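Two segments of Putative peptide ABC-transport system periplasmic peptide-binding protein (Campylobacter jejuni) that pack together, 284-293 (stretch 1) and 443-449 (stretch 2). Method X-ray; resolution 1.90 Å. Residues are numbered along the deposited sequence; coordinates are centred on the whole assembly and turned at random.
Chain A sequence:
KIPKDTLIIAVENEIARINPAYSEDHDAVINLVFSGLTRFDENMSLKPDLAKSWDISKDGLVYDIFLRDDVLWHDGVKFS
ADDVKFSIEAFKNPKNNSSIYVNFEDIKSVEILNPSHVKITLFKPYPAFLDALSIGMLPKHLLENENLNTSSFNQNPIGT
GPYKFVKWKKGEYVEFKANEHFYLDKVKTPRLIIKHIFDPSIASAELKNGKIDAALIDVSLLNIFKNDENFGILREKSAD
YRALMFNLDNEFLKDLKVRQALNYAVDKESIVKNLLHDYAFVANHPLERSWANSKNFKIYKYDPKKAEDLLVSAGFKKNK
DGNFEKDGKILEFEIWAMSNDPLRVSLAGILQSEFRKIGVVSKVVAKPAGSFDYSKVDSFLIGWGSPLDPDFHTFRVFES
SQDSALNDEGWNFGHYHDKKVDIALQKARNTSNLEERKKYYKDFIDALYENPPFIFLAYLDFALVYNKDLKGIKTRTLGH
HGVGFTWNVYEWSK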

# COMPACT_ATOMS: atom_id res chain seq x y z
N ASN A 284 -12.20 -9.77 6.52
CA ASN A 284 -13.19 -9.20 7.42
C ASN A 284 -12.70 -7.91 8.05
O ASN A 284 -13.48 -7.07 8.44
N HIS A 285 -11.39 -7.76 8.15
CA HIS A 285 -10.85 -6.51 8.70
C HIS A 285 -9.41 -6.27 8.18
O HIS A 285 -8.89 -7.12 7.46
N PRO A 286 -8.80 -5.11 8.48
CA PRO A 286 -7.63 -4.75 7.65
C PRO A 286 -6.28 -5.17 8.22
O PRO A 286 -5.22 -4.83 7.65
N LEU A 287 -6.30 -5.97 9.28
CA LEU A 287 -5.05 -6.34 9.93
C LEU A 287 -4.88 -7.85 10.13
O LEU A 287 -4.24 -8.27 11.10
N GLU A 288 -5.41 -8.66 9.20
CA GLU A 288 -5.47 -10.13 9.38
C GLU A 288 -4.17 -10.88 9.03
O GLU A 288 -4.09 -12.12 9.15
N ARG A 289 -3.16 -10.13 8.61
CA ARG A 289 -1.82 -10.69 8.46
C ARG A 289 -0.84 -10.00 9.41
O ARG A 289 0.39 -10.22 9.32
N SER A 290 -1.39 -9.28 10.37
CA SER A 290 -0.59 -8.57 11.40
C SER A 290 -0.52 -9.25 12.76
O SER A 290 -1.43 -10.01 13.12
N TRP A 291 0.54 -8.96 13.53
CA TRP A 291 0.58 -9.39 14.93
C TRP A 291 -0.57 -8.72 15.70
O TRP A 291 -1.04 -9.24 16.73
N ALA A 292 -1.01 -7.58 15.18
CA ALA A 292 -2.08 -6.79 15.77
C ALA A 292 -3.47 -7.43 15.63
O ALA A 292 -4.43 -6.94 16.20
N ASN A 293 -3.58 -8.51 14.86
CA ASN A 293 -4.88 -9.16 14.64
C ASN A 293 -5.43 -9.69 15.97
O ASN A 293 -4.77 -10.44 16.69
N ASP A 443 -9.61 -2.88 19.97
CA ASP A 443 -10.64 -1.83 20.01
C ASP A 443 -10.93 -1.29 18.60
O ASP A 443 -12.08 -1.12 18.19
N PHE A 444 -9.87 -1.03 17.87
CA PHE A 444 -9.98 -0.56 16.52
C PHE A 444 -10.79 -1.54 15.61
O PHE A 444 -11.75 -1.13 14.91
N ILE A 445 -10.38 -2.80 15.63
CA ILE A 445 -11.03 -3.88 14.88
C ILE A 445 -12.53 -4.01 15.28
O ILE A 445 -13.41 -4.16 14.42
N ASP A 446 -12.80 -3.96 16.58
CA ASP A 446 -14.16 -4.06 17.07
C ASP A 446 -14.97 -2.86 16.65
O ASP A 446 -16.15 -3.02 16.32
N ALA A 447 -14.37 -1.68 16.69
CA ALA A 447 -15.06 -0.44 16.26
C ALA A 447 -15.40 -0.47 14.79
O ALA A 447 -16.44 0.07 14.38
N LEU A 448 -14.48 -1.00 13.97
CA LEU A 448 -14.73 -1.17 12.54
C LEU A 448 -15.92 -2.06 12.29
O LEU A 448 -16.68 -1.79 11.39
N TYR A 449 -16.07 -3.12 13.07
CA TYR A 449 -17.21 -4.03 12.90
C TYR A 449 -18.51 -3.27 13.21
O TYR A 449 -19.51 -3.48 12.53

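A loop with no regular helix or strand, residues 284-293, lies against one side of a helix running through 443-449. The contact is small, 281 Å² summed over both sides, and no hydrogen bond crosses it. Polar groups hold the loop in shape, and the contact with the helix is made mainly by apolar side chains together with the face of the His285 ring, which does both jobs.

Asn284 (chi1 m) does not reach the helix, but its backbone N donates to Glu288 OE1 at 2.6 Å. The N of His285 donates to that same Glu288 OE1 at 3.0 Å, so one carboxylate oxygen gathers two consecutive amides and ties the start of the loop back onto itself.

His285, the first residue to point toward the helix, has chi1 p and chi2 near 68°. Both ring nitrogens are used inside the loop: ND1 accepts from Leu287 N at 3.0 Å, and NE2 donates to Asn293 OD1 at 2.9 Å. With the ring fixed in this way, one face is offered to Ile445, whose CD1 sits 3.9 Å from the His285 ring centroid, 26° off the normal, in a CH-pi contact. The closest atoms are His285 CE1 and Ile445 CD1, 3.6 Å apart. Ile445, chi1 m and chi2 t, is the most heavily covered residue of the contact.

Pro286, with its C-gamma endo pucker, bridges two helix residues one turn apart. Its CD lies 3.4 Å from CD1 of Leu448 (m, t), a tight apolar fit, while its CG is 3.9 Å from CE2 of Phe444 (chi1 t, chi2 63°). Leu287, chi1 m and chi2 t, continues the apolar surface: its CD1 comes within 3.8 Å of Phe444 CE2, at the ring's edge and near its plane.

From here the chain turns away from the helix. A type I turn spans Leu287 to Ser290, and Glu288 (chi1 m), Arg289 (chi1 m), Ser290 (chi1 t) and Trp291 (chi1 p) make no contact with it. A second type I turn, Ser290 to Asn293, follows directly; Ser290 OG accepts from Ala292 N at 2.8 Å.

That turn brings the chain back. The CB of Ala292 points toward the helix, but its closest approach is through the backbone, Ala292 O to Ile445 CD1 at 3.9 Å. Asn293 (chi1 t) starts away from the helix, yet the end of its side chain comes nearer, leaving OD1 4.5 Å from Ile445 CD1. Thus Ile445 CD1 rests among His285, Ala292 and Asn293, in a pocket braced by the His285-Asn293 hydrogen bond.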

# COMPACT_ATOMS: atom_id res chain seq x y z
CB ASN A 284 -13.54 -10.21 8.52
CG ASN A 284 -14.52 -11.24 8.04
OD1 ASN A 284 -15.60 -10.88 7.55
ND2 ASN A 284 -14.17 -12.53 8.17
CB HIS A 285 -10.94 -6.53 10.24
CG HIS A 285 -9.89 -7.34 10.93
ND1 HIS A 285 -8.55 -7.00 10.95
CD2 HIS A 285 -10.00 -8.43 11.73
CE1 HIS A 285 -7.88 -7.87 11.67
NE2 HIS A 285 -8.74 -8.75 12.16
CB PRO A 286 -7.73 -3.24 7.58
CG PRO A 286 -8.28 -2.86 8.91
CD PRO A 286 -9.15 -4.01 9.40
CB LEU A 287 -4.94 -5.61 11.29
CG LEU A 287 -4.75 -4.10 11.25
CD1 LEU A 287 -4.90 -3.52 12.62
CD2 LEU A 287 -3.37 -3.75 10.69
CB GLU A 288 -6.62 -10.69 8.55
CG GLU A 288 -7.97 -10.17 9.08
CD GLU A 288 -9.16 -10.90 8.50
OE1 GLU A 288 -9.86 -10.27 7.65
OE2 GLU A 288 -9.36 -12.07 8.86
CB ARG A 289 -1.33 -10.57 7.02
CG ARG A 289 -1.95 -11.61 6.09
CD ARG A 289 -0.90 -12.14 5.13
NE ARG A 289 -1.53 -12.95 4.09
CZ ARG A 289 -1.55 -14.28 4.10
NH1 ARG A 289 -0.94 -14.95 5.07
NH2 ARG A 289 -2.16 -14.94 3.11
CB SER A 290 -1.19 -7.19 11.61
OG SER A 290 -0.46 -6.52 12.63
CB TRP A 291 1.94 -9.06 15.57
CG TRP A 291 2.40 -7.64 15.40
CD1 TRP A 291 3.28 -7.18 14.47
CD2 TRP A 291 2.00 -6.50 16.19
NE1 TRP A 291 3.45 -5.83 14.62
CE2 TRP A 291 2.69 -5.39 15.67
CE3 TRP A 291 1.14 -6.31 17.28
CZ2 TRP A 291 2.54 -4.11 16.21
CZ3 TRP A 291 0.98 -5.03 17.80
CH2 TRP A 291 1.68 -3.96 17.26
CB ALA A 292 -2.10 -5.41 15.11
CB ASN A 293 -4.74 -10.27 13.57
CG ASN A 293 -6.07 -10.95 13.20
OD1 ASN A 293 -7.12 -10.61 13.74
ND2 ASN A 293 -6.02 -11.88 12.24
CB ASP A 443 -10.21 -0.67 20.92
CG ASP A 443 -10.21 -1.05 22.40
OD1 ASP A 443 -10.90 -2.02 22.76
OD2 ASP A 443 -9.50 -0.39 23.20
CB PHE A 444 -8.56 -0.34 15.98
CG PHE A 444 -8.49 -0.21 14.47
CD1 PHE A 444 -9.12 0.83 13.84
CD2 PHE A 444 -7.78 -1.12 13.70
CE1 PHE A 444 -9.06 0.98 12.47
CE2 PHE A 444 -7.72 -0.99 12.34
CZ PHE A 444 -8.36 0.06 11.70
CB ILE A 445 -10.30 -5.24 15.15
CG1 ILE A 445 -8.91 -5.22 14.49
CG2 ILE A 445 -11.09 -6.43 14.62
CD1 ILE A 445 -8.02 -6.37 14.91
CB ASP A 446 -14.21 -4.19 18.59
CG ASP A 446 -13.68 -5.51 19.10
OD1 ASP A 446 -13.70 -6.52 18.36
OD2 ASP A 446 -13.24 -5.52 20.26
CB ALA A 447 -14.21 0.80 16.54
CB LEU A 448 -13.52 -1.78 11.80
CG LEU A 448 -12.35 -0.86 11.42
CD1 LEU A 448 -11.38 -1.65 10.50
CD2 LEU A 448 -12.74 0.45 10.79
CB TYR A 449 -17.11 -5.29 13.80
CG TYR A 449 -18.45 -6.03 13.83
CD1 TYR A 449 -18.82 -6.90 12.80
CD2 TYR A 449 -19.38 -5.79 14.84
CE1 TYR A 449 -20.05 -7.52 12.79
CE2 TYR A 449 -20.63 -6.42 14.83
CZ TYR A 449 -20.95 -7.28 13.80
OH TYR A 449 -22.18 -7.91 13.78